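Local coordinates for protein putative alpha-L-fucosidase (PDB 3GZA) that probably hydrolyses alpha-L-fucosidic bonds, releasing L-fucose from fucosylated glycans, at residues 107-112 against 171-176; 371-376 against 403-408; 421-426 against 435-440. All coordinates share one frame; numbering follows the deposited sequence. Where two conformers were deposited one is given.

Contact 1 of 3, residues 107-112 against 171-176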
loop_
_atom_site.group_PDB
_atom_site.type_symbol
_atom_site.label_atom_id
_atom_site.label_comp_id
_atom_site.label_asym_id
_atom_site.label_seq_id
_atom_site.Cartn_x
_atom_site.Cartn_y
_atom_site.Cartn_z
ATOM N N LYS A 107 -15.761 -3.703 0.712
ATOM C CA LYS A 107 -16.058 -5.116 0.757
ATOM C C LYS A 107 -16.223 -5.744 -0.630
ATOM O O LYS A 107 -16.541 -6.940 -0.743
ATOM C CB LYS A 107 -17.310 -5.351 1.580
ATOM C CG LYS A 107 -17.175 -4.976 3.033
ATOM C CD LYS A 107 -16.038 -5.768 3.727
ATOM C CE LYS A 107 -15.831 -5.419 5.235
ATOM N NZ LYS A 107 -14.522 -5.963 5.744
ATOM N N GLY A 108 -15.955 -4.993 -1.688
ATOM C CA GLY A 108 -16.028 -5.535 -3.019
ATOM C C GLY A 108 -14.941 -6.563 -3.362
ATOM O O GLY A 108 -13.806 -6.503 -2.870
ATOM N N ASP A 109 -15.277 -7.480 -4.266
ATOM C CA ASP A 109 -14.279 -8.428 -4.749
ATOM C C ASP A 109 -14.680 -8.756 -6.177
ATOM O O ASP A 109 -15.579 -9.559 -6.426
ATOM C CB ASP A 109 -14.224 -9.651 -3.879
ATOM C CG ASP A 109 -13.047 -10.544 -4.228
ATOM O OD1 ASP A 109 -12.667 -10.623 -5.421
ATOM O OD2 ASP A 109 -12.539 -11.188 -3.287
ATOM N N ILE A 110 -14.058 -8.049 -7.111
ATOM C CA ILE A 110 -14.432 -8.183 -8.491
ATOM C C ILE A 110 -13.923 -9.506 -9.059
ATOM O O ILE A 110 -14.563 -10.064 -9.941
ATOM C CB ILE A 110 -13.934 -6.990 -9.307
ATOM C CG1 ILE A 110 -14.635 -5.730 -8.803
ATOM C CG2 ILE A 110 -14.201 -7.172 -10.843
ATOM C CD1 ILE A 110 -14.111 -4.433 -9.416
ATOM N N VAL A 111 -12.804 -10.021 -8.540
ATOM C CA VAL A 111 -12.337 -11.349 -8.953
ATOM C C VAL A 111 -13.412 -12.384 -8.598
ATOM O O VAL A 111 -13.731 -13.277 -9.399
ATOM C CB VAL A 111 -10.976 -11.683 -8.323
ATOM C CG1 VAL A 111 -10.597 -13.142 -8.651
ATOM C CG2 VAL A 111 -9.889 -10.706 -8.816
ATOM N N ARG A 112 -14.004 -12.261 -7.420
ATOM C CA ARG A 112 -15.065 -13.188 -7.021
ATOM C C ARG A 112 -16.303 -13.060 -7.906
ATOM O O ARG A 112 -16.869 -14.036 -8.384
ATOM C CB ARG A 112 -15.425 -13.021 -5.576
ATOM C CG ARG A 112 -16.371 -14.146 -5.176
ATOM C CD ARG A 112 -16.487 -14.424 -3.725
ATOM N NE ARG A 112 -15.221 -14.537 -3.045
ATOM C CZ ARG A 112 -14.402 -15.606 -3.111
ATOM N NH1 ARG A 112 -14.712 -16.671 -3.826
ATOM N NH2 ARG A 112 -13.273 -15.599 -2.412
ATOM N N THR A 171 -6.259 -20.154 -4.235
ATOM C CA THR A 171 -6.925 -20.936 -3.185
ATOM C C THR A 171 -8.333 -20.490 -2.835
ATOM O O THR A 171 -9.068 -21.282 -2.250
ATOM C CB THR A 171 -6.098 -20.976 -1.878
ATOM O OG1 THR A 171 -5.880 -19.613 -1.416
ATOM C CG2 THR A 171 -4.734 -21.685 -2.155
ATOM N N ARG A 172 -8.710 -19.276 -3.188
ATOM C CA ARG A 172 -9.998 -18.763 -2.710
ATOM C C ARG A 172 -11.043 -18.553 -3.800
ATOM O O ARG A 172 -12.129 -18.079 -3.480
ATOM C CB ARG A 172 -9.753 -17.409 -2.037
ATOM C CG ARG A 172 -8.831 -17.440 -0.872
ATOM C CD ARG A 172 -8.551 -16.034 -0.362
ATOM N NE ARG A 172 -7.631 -16.049 0.774
ATOM C CZ ARG A 172 -7.324 -14.936 1.445
ATOM N NH1 ARG A 172 -7.828 -13.773 1.077
ATOM N NH2 ARG A 172 -6.494 -15.013 2.460
ATOM N N TYR A 173 -10.729 -18.925 -5.051
ATOM C CA TYR A 173 -11.601 -18.625 -6.183
ATOM C C TYR A 173 -11.923 -19.820 -7.080
ATOM O O TYR A 173 -12.323 -19.629 -8.226
ATOM C CB TYR A 173 -11.012 -17.463 -6.990
ATOM C CG TYR A 173 -10.897 -16.209 -6.147
ATOM C CD1 TYR A 173 -11.950 -15.330 -5.964
ATOM C CD2 TYR A 173 -9.699 -15.916 -5.486
ATOM C CE1 TYR A 173 -11.824 -14.212 -5.137
ATOM C CE2 TYR A 173 -9.567 -14.825 -4.671
ATOM C CZ TYR A 173 -10.641 -13.951 -4.496
ATOM O OH TYR A 173 -10.563 -12.893 -3.632
ATOM N N GLY A 174 -11.820 -21.009 -6.522
ATOM C CA GLY A 174 -12.121 -22.225 -7.285
ATOM C C GLY A 174 -11.035 -22.584 -8.287
ATOM O O GLY A 174 -9.969 -21.991 -8.321
ATOM N N ASP A 175 -11.337 -23.589 -9.116
ATOM C CA ASP A 175 -10.384 -24.095 -10.119
ATOM C C ASP A 175 -10.313 -23.165 -11.303
ATOM O O ASP A 175 -11.335 -22.702 -11.820
ATOM C CB ASP A 175 -10.744 -25.509 -10.536
ATOM C CG ASP A 175 -10.599 -26.520 -9.395
ATOM O OD1 ASP A 175 -9.968 -26.201 -8.356
ATOM O OD2 ASP A 175 -11.097 -27.665 -9.526
ATOM N N LEU A 176 -9.086 -22.839 -11.711
ATOM C CA LEU A 176 -8.838 -21.839 -12.728
ATOM C C LEU A 176 -8.323 -22.442 -14.053
ATOM O O LEU A 176 -7.679 -23.491 -14.090
ATOM C CB LEU A 176 -7.773 -20.864 -12.234
ATOM C CG LEU A 176 -8.106 -20.147 -10.921
ATOM C CD1 LEU A 176 -6.922 -19.330 -10.412
ATOM C CD2 LEU A 176 -9.369 -19.320 -11.085
#

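Contact 2 of 3, residues 371-376 against 403-408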
loop_
_atom_site.group_PDB
_atom_site.type_symbol
_atom_site.label_atom_id
_atom_site.label_comp_id
_atom_site.label_asym_id
_atom_site.label_seq_id
_atom_site.Cartn_x
_atom_site.Cartn_y
_atom_site.Cartn_z
ATOM N N CYS A 371 -12.793 -25.515 -46.452
ATOM C CA CYS A 371 -12.658 -26.815 -45.810
ATOM C C CYS A 371 -12.107 -26.601 -44.420
ATOM O O CYS A 371 -11.379 -25.637 -44.194
ATOM C CB CYS A 371 -11.671 -27.716 -46.549
ATOM S SG CYS A 371 -12.224 -28.362 -48.099
ATOM N N ILE A 372 -12.430 -27.504 -43.503
ATOM C CA ILE A 372 -11.866 -27.497 -42.171
ATOM C C ILE A 372 -11.274 -28.878 -41.998
ATOM O O ILE A 372 -11.866 -29.848 -42.457
ATOM C CB ILE A 372 -12.921 -27.173 -41.090
ATOM C CG1 ILE A 372 -13.265 -25.678 -41.169
ATOM C CG2 ILE A 372 -12.456 -27.572 -39.684
ATOM C CD1 ILE A 372 -14.244 -25.222 -40.138
ATOM N N ILE A 373 -10.077 -28.932 -41.404
ATOM C CA ILE A 373 -9.418 -30.200 -41.087
ATOM C C ILE A 373 -9.011 -30.100 -39.637
ATOM O O ILE A 373 -8.534 -29.055 -39.207
ATOM C CB ILE A 373 -8.137 -30.431 -41.883
ATOM C CG1 ILE A 373 -8.299 -30.014 -43.347
ATOM C CG2 ILE A 373 -7.652 -31.932 -41.721
ATOM C CD1 ILE A 373 -6.966 -29.934 -44.111
ATOM N N GLN A 374 -9.240 -31.158 -38.873
ATOM C CA GLN A 374 -8.830 -31.199 -37.469
ATOM C C GLN A 374 -8.212 -32.538 -37.139
ATOM O O GLN A 374 -8.771 -33.573 -37.502
ATOM C CB GLN A 374 -10.025 -31.001 -36.528
ATOM C CG GLN A 374 -10.790 -29.711 -36.658
ATOM C CD GLN A 374 -11.795 -29.551 -35.534
ATOM O OE1 GLN A 374 -12.966 -29.870 -35.717
ATOM N NE2 GLN A 374 -11.344 -29.139 -34.353
ATOM N N GLU A 375 -7.056 -32.508 -36.471
ATOM C CA GLU A 375 -6.437 -33.704 -35.937
ATOM C C GLU A 375 -6.940 -33.915 -34.504
ATOM O O GLU A 375 -7.417 -32.979 -33.872
ATOM C CB GLU A 375 -4.915 -33.588 -35.920
ATOM C CG GLU A 375 -4.279 -33.531 -37.274
ATOM C CD GLU A 375 -2.754 -33.510 -37.209
ATOM O OE1 GLU A 375 -2.231 -32.391 -37.117
ATOM O OE2 GLU A 375 -2.104 -34.607 -37.288
ATOM N N ASN A 376 -6.858 -35.163 -34.019
ATOM C CA ASN A 376 -7.165 -35.483 -32.622
ATOM C C ASN A 376 -5.908 -35.033 -31.832
ATOM O O ASN A 376 -4.930 -35.764 -31.702
ATOM C CB ASN A 376 -7.418 -36.983 -32.451
ATOM C CG ASN A 376 -8.166 -37.303 -31.196
ATOM O OD1 ASN A 376 -8.548 -36.420 -30.447
ATOM N ND2 ASN A 376 -8.427 -38.584 -30.986
ATOM N N GLU A 403 0.739 -27.700 -44.632
ATOM C CA GLU A 403 1.671 -28.478 -43.815
ATOM C C GLU A 403 1.028 -28.869 -42.515
ATOM O O GLU A 403 0.514 -29.964 -42.393
ATOM C CB GLU A 403 2.931 -27.664 -43.548
ATOM C CG GLU A 403 3.782 -27.458 -44.758
ATOM C CD GLU A 403 5.067 -26.718 -44.429
ATOM O OE1 GLU A 403 5.949 -27.292 -43.748
ATOM O OE2 GLU A 403 5.171 -25.551 -44.851
ATOM N N SER A 404 1.021 -27.950 -41.549
ATOM C CA SER A 404 0.429 -28.172 -40.244
ATOM C C SER A 404 -1.099 -28.150 -40.268
ATOM O O SER A 404 -1.706 -27.375 -41.008
ATOM C CB SER A 404 0.900 -27.094 -39.274
ATOM O OG SER A 404 0.664 -25.803 -39.806
ATOM N N VAL A 405 -1.677 -28.962 -39.399
ATOM C CA VAL A 405 -3.108 -28.967 -39.183
ATOM C C VAL A 405 -3.321 -28.750 -37.685
ATOM O O VAL A 405 -3.792 -27.695 -37.277
ATOM C CB VAL A 405 -3.762 -30.243 -39.726
ATOM C CG1 VAL A 405 -5.216 -30.264 -39.320
ATOM C CG2 VAL A 405 -3.627 -30.318 -41.237
ATOM N N GLY A 406 -2.971 -29.723 -36.859
ATOM C CA GLY A 406 -3.126 -29.589 -35.421
ATOM C C GLY A 406 -4.597 -29.612 -35.055
ATOM O O GLY A 406 -5.387 -30.324 -35.715
ATOM N N HIS A 407 -4.993 -28.786 -34.099
ATOM C CA HIS A 407 -6.353 -28.784 -33.603
ATOM C C HIS A 407 -7.367 -28.352 -34.653
ATOM O O HIS A 407 -8.421 -28.969 -34.775
ATOM C CB HIS A 407 -6.478 -27.951 -32.344
ATOM C CG HIS A 407 -7.896 -27.800 -31.916
ATOM N ND1 HIS A 407 -8.596 -28.855 -31.380
ATOM C CD2 HIS A 407 -8.785 -26.790 -32.094
ATOM C CE1 HIS A 407 -9.844 -28.466 -31.169
ATOM N NE2 HIS A 407 -9.988 -27.240 -31.619
ATOM N N LYS A 408 -7.019 -27.331 -35.444
ATOM C CA LYS A 408 -7.912 -26.851 -36.479
ATOM C C LYS A 408 -7.198 -26.075 -37.560
ATOM O O LYS A 408 -6.361 -25.232 -37.269
ATOM C CB LYS A 408 -9.025 -25.978 -35.893
ATOM C CG LYS A 408 -10.087 -25.492 -36.897
ATOM C CD LYS A 408 -11.269 -24.885 -36.159
ATOM C CE LYS A 408 -12.304 -25.955 -35.684
ATOM N NZ LYS A 408 -13.502 -25.306 -35.025
HETATM O O HOH W 1 -14.893 -27.778 -34.476
HETATM O O HOH W 2 -0.089 -31.065 -38.188
HETATM O O HOH W 3 -8.322 -31.615 -31.537
#

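Contact 3 of 3, residues 421-426 against 435-440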
loop_
_atom_site.group_PDB
_atom_site.type_symbol
_atom_site.label_atom_id
_atom_site.label_comp_id
_atom_site.label_asym_id
_atom_site.label_seq_id
_atom_site.Cartn_x
_atom_site.Cartn_y
_atom_site.Cartn_z
ATOM N N LEU A 421 -14.624 -33.858 -52.378
ATOM C CA LEU A 421 -13.323 -33.306 -51.990
ATOM C C LEU A 421 -12.470 -34.453 -51.505
ATOM O O LEU A 421 -12.987 -35.460 -51.010
ATOM C CB LEU A 421 -13.425 -32.294 -50.860
ATOM C CG LEU A 421 -14.072 -30.950 -51.149
ATOM C CD1 LEU A 421 -13.845 -30.074 -49.944
ATOM C CD2 LEU A 421 -13.506 -30.296 -52.392
ATOM N N ARG A 422 -11.160 -34.309 -51.613
ATOM C CA ARG A 422 -10.286 -35.363 -51.140
ATOM C C ARG A 422 -9.089 -34.769 -50.445
ATOM O O ARG A 422 -8.406 -33.916 -50.998
ATOM C CB ARG A 422 -9.818 -36.271 -52.267
ATOM C CG ARG A 422 -8.994 -37.479 -51.792
ATOM C CD ARG A 422 -8.825 -38.471 -52.899
ATOM N NE ARG A 422 -8.128 -37.892 -54.046
ATOM C CZ ARG A 422 -8.037 -38.478 -55.244
ATOM N NH1 ARG A 422 -8.626 -39.648 -55.482
ATOM N NH2 ARG A 422 -7.384 -37.884 -56.235
ATOM N N LEU A 423 -8.850 -35.250 -49.237
ATOM C CA LEU A 423 -7.697 -34.849 -48.429
ATOM C C LEU A 423 -6.656 -35.961 -48.504
ATOM O O LEU A 423 -6.955 -37.109 -48.208
ATOM C CB LEU A 423 -8.134 -34.674 -46.985
ATOM C CG LEU A 423 -7.026 -34.447 -45.944
ATOM C CD1 LEU A 423 -6.315 -33.123 -46.174
ATOM C CD2 LEU A 423 -7.657 -34.516 -44.586
ATOM N N THR A 424 -5.454 -35.618 -48.945
ATOM C CA THR A 424 -4.340 -36.558 -48.996
ATOM C C THR A 424 -3.236 -36.020 -48.093
ATOM O O THR A 424 -2.815 -34.876 -48.253
ATOM C CB THR A 424 -3.775 -36.692 -50.397
ATOM O OG1 THR A 424 -4.827 -37.105 -51.279
ATOM C CG2 THR A 424 -2.654 -37.706 -50.421
ATOM N N VAL A 425 -2.812 -36.827 -47.134
ATOM C CA VAL A 425 -1.693 -36.482 -46.250
ATOM C C VAL A 425 -0.482 -37.194 -46.882
ATOM O O VAL A 425 -0.351 -38.421 -46.785
ATOM C CB VAL A 425 -1.938 -36.976 -44.814
ATOM C CG1 VAL A 425 -0.723 -36.670 -43.891
ATOM C CG2 VAL A 425 -3.207 -36.345 -44.229
ATOM N N SER A 426 0.351 -36.439 -47.594
ATOM C CA SER A 426 1.519 -37.003 -48.279
ATOM C C SER A 426 2.742 -37.245 -47.385
ATOM O O SER A 426 3.616 -38.052 -47.739
ATOM C CB SER A 426 1.916 -36.119 -49.447
ATOM O OG SER A 426 2.076 -34.793 -49.029
ATOM N N ILE A 435 -10.144 -36.061 -36.950
ATOM C CA ILE A 435 -11.451 -36.080 -36.312
ATOM C C ILE A 435 -12.470 -35.315 -37.130
ATOM O O ILE A 435 -13.668 -35.459 -36.896
ATOM C CB ILE A 435 -11.397 -35.585 -34.843
ATOM C CG1 ILE A 435 -10.995 -34.095 -34.763
ATOM C CG2 ILE A 435 -10.441 -36.443 -34.047
ATOM C CD1 ILE A 435 -11.173 -33.494 -33.398
ATOM N N ASN A 436 -12.016 -34.530 -38.110
ATOM C CA ASN A 436 -12.914 -33.733 -38.917
ATOM C C ASN A 436 -12.258 -33.316 -40.228
ATOM O O ASN A 436 -11.174 -32.736 -40.228
ATOM C CB ASN A 436 -13.305 -32.489 -38.101
ATOM C CG ASN A 436 -14.224 -31.532 -38.839
ATOM O OD1 ASN A 436 -14.766 -31.844 -39.876
ATOM N ND2 ASN A 436 -14.405 -30.337 -38.274
ATOM N N PHE A 437 -12.932 -33.640 -41.326
ATOM C CA PHE A 437 -12.603 -33.138 -42.663
ATOM C C PHE A 437 -13.987 -32.744 -43.193
ATOM O O PHE A 437 -14.835 -33.596 -43.426
ATOM C CB PHE A 437 -11.845 -34.123 -43.550
ATOM C CG PHE A 437 -11.703 -33.663 -44.982
ATOM C CD1 PHE A 437 -11.314 -32.360 -45.283
ATOM C CD2 PHE A 437 -11.931 -34.537 -46.033
ATOM C CE1 PHE A 437 -11.179 -31.945 -46.587
ATOM C CE2 PHE A 437 -11.784 -34.124 -47.351
ATOM C CZ PHE A 437 -11.428 -32.808 -47.625
ATOM N N SER A 438 -14.215 -31.442 -43.313
ATOM C CA SER A 438 -15.535 -30.897 -43.674
ATOM C C SER A 438 -15.465 -29.859 -44.775
ATOM O O SER A 438 -14.497 -29.140 -44.875
ATOM C CB SER A 438 -16.179 -30.222 -42.469
ATOM O OG SER A 438 -16.433 -31.124 -41.415
ATOM N N ALA A 439 -16.525 -29.766 -45.562
ATOM C CA ALA A 439 -16.616 -28.808 -46.673
ATOM C C ALA A 439 -17.730 -27.813 -46.431
ATOM O O ALA A 439 -18.774 -28.175 -45.868
ATOM C CB ALA A 439 -16.855 -29.533 -47.991
ATOM N N TYR A 440 -17.506 -26.580 -46.889
ATOM C CA TYR A 440 -18.455 -25.490 -46.759
ATOM C C TYR A 440 -18.542 -24.637 -47.996
ATOM O O TYR A 440 -17.607 -24.553 -48.772
ATOM C CB TYR A 440 -18.050 -24.532 -45.619
ATOM C CG TYR A 440 -17.836 -25.229 -44.313
ATOM C CD1 TYR A 440 -16.636 -25.802 -44.023
ATOM C CD2 TYR A 440 -18.852 -25.308 -43.367
ATOM C CE1 TYR A 440 -16.461 -26.471 -42.836
ATOM C CE2 TYR A 440 -18.686 -25.945 -42.199
ATOM C CZ TYR A 440 -17.491 -26.549 -41.939
ATOM O OH TYR A 440 -17.294 -27.223 -40.760
#

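Contact 1 of 3, residues 107-112 against 171-176
The Tyr-173 ring lies between Val-111 on one face and the guanidinium of Arg-112 on the other. Val-111 CG1, the methyl anti to its backbone N (chi1 174°), makes a CH-pi contact 3.9 Å from the ring centroid. Opposite, the guanidinium spreads almost flat, its plane 12° from that of the ring and its NH2 3.4 Å from Tyr-173 CE1, near the rim. At its own edge the guanidinium turns both terminal nitrogens on one carbonyl: NH2 donates to Arg-172 O at 2.9 Å, NH1 to the same oxygen at 3.0 Å. An alanine at Arg-112 would probably leave Arg-172 O without these two donors and that face of Tyr-173 without its flat neighbour. At the ring's edge, tip to tip, Tyr-173 OH donates to the syn lone pair of Asp-109 OD2 at 2.6 Å. Arg-112 N donates to the other carboxylate oxygen, Asp-109 OD1, at 2.9 Å, approaching from above the carboxylate plane. Asp-109 is thus bonded both to the start of helix 110-121 and to the loop between helix 148-171 and strand 178-181: a side-chain N-cap on a helix of a TIM-barrel domain.

Contact 2 of 3, residues 371-376 against 403-408
Glu-375 N donates to Gly-406 O at 2.9 Å, the single backbone-to-backbone hydrogen bond between the end of strand 366-375 and the loop 403-408. The loop turns at Gly-406, whose phi is positive (70°), and then runs in beside the strand, bringing Lys-408 CA within 4.6 Å of Gln-374 CA. Lys-408 CA also makes a CA-H...O contact with Ile-373 O. Glu-375 answers the backbone bond with its side chain: OE1 takes Gly-406 N on its anti lone pair at 2.8 Å, and a water joins OE1 to Val-405 N. Its other oxygen, OE2, is held by the backbone N of Arg-382 and of Ile-383. Gln-374 reaches to the loop, NE2 donating to His-407 O at 3.0 Å with that oxygen in the amide plane. The same nitrogen stands 3.5 Å above one face of the His-407 ring, toward its rim. Alongside runs the Lys-408 chain, pointing the same way as Gln-374, with Lys-408 CE 3.6 Å from Gln-374 NE2; a water links Lys-408 NZ to Gln-374 OE1. Val-405 and Ile-373 cross at about a right angle; Val-405 CG1, anti to its backbone N (chi1 173°), lies 3.8 Å from Ile-373 CG2. Lys-408 NZ forms a salt bridge and His-407 NE2 a hydrogen bond with Glu-21 OE2, and Asn-310 and Tyr-229 also bond the loop, so it faces the fucosidase domain. Along the chain it leads from strand 395-402 of one sheet into strand 409-418 of the other, which pairs with strand 366-375, while Val-405 and Ile-373 pack on Tyr-386 of strand 383-392.

Contact 3 of 3, residues 421-426 against 435-440
Leu-423 and Phe-437 meet in the core of a beta sandwich, the fold expected of an F5/8 type C domain, and their side chains run past one another, each pointing back toward the other's strand. Strand 421-426 belongs to one antiparallel sheet and strand 436-440 to the other. Their axes come within 8.8 Å at an angle of 145° between N-to-C directions, and no hydrogen bond joins them: the contact is made by side chains filling the space between the sheets. Phe-437 carries most of it. Its CG stands anti to the backbone N (chi1 171°), and the ring reaches over to the opposite strand. Leu-423 CB sits over the ring centre, 3.8 Å from the centroid and 13° off the normal, a CH-pi contact. The rim of the same ring also meets the backbone, with Phe-437 CE2 3.7 Å from Leu-423 N. Two residues earlier, Leu-421 touches the ring's far end, its CB 3.8 Å from Phe-437 CZ. Leu-360 of strand 357-362 adds a further hydrophobic neighbour to Phe-437 and Ala-439, and Tyr-386 of strand 383-392 lies against Leu-423. Arg-422, between the two leucines, starts out away from strand 436-440; its guanidinium forms a salt bridge with Glu-389 and a cation-pi contact with Trp-396. Before Phe-437, Ile-435 and Asn-436 both face Gln-374 in a classic beta bulge, at the place where the chain turns a corner. At the other end of the contact the small side chain of Ala-439 lets the leucine branch come close, Leu-421 CD1 lying 3.6 Å from Ala-439 CB.

Overall arrangement
From the N terminus the chain first builds the TIM-barrel domain, where contact 1 closes a loop between the start of helix 110-121 and the segment leading into strand 178-181. Only after the barrel is complete does the beta sandwich begin; contact 2 closes a loop there, across strands 383-392 and 395-402, and contact 3 a short one near the C terminus. The three follow in series, without nesting or crossing. Contact 1 lies apart, its centre about 36 Å from that of contact 2. Contacts 2 and 3, centres about 9 Å apart, each have a strand in one sheet; contact 2 ties it to the loop facing the barrel, contact 3 to the sandwich's other sheet.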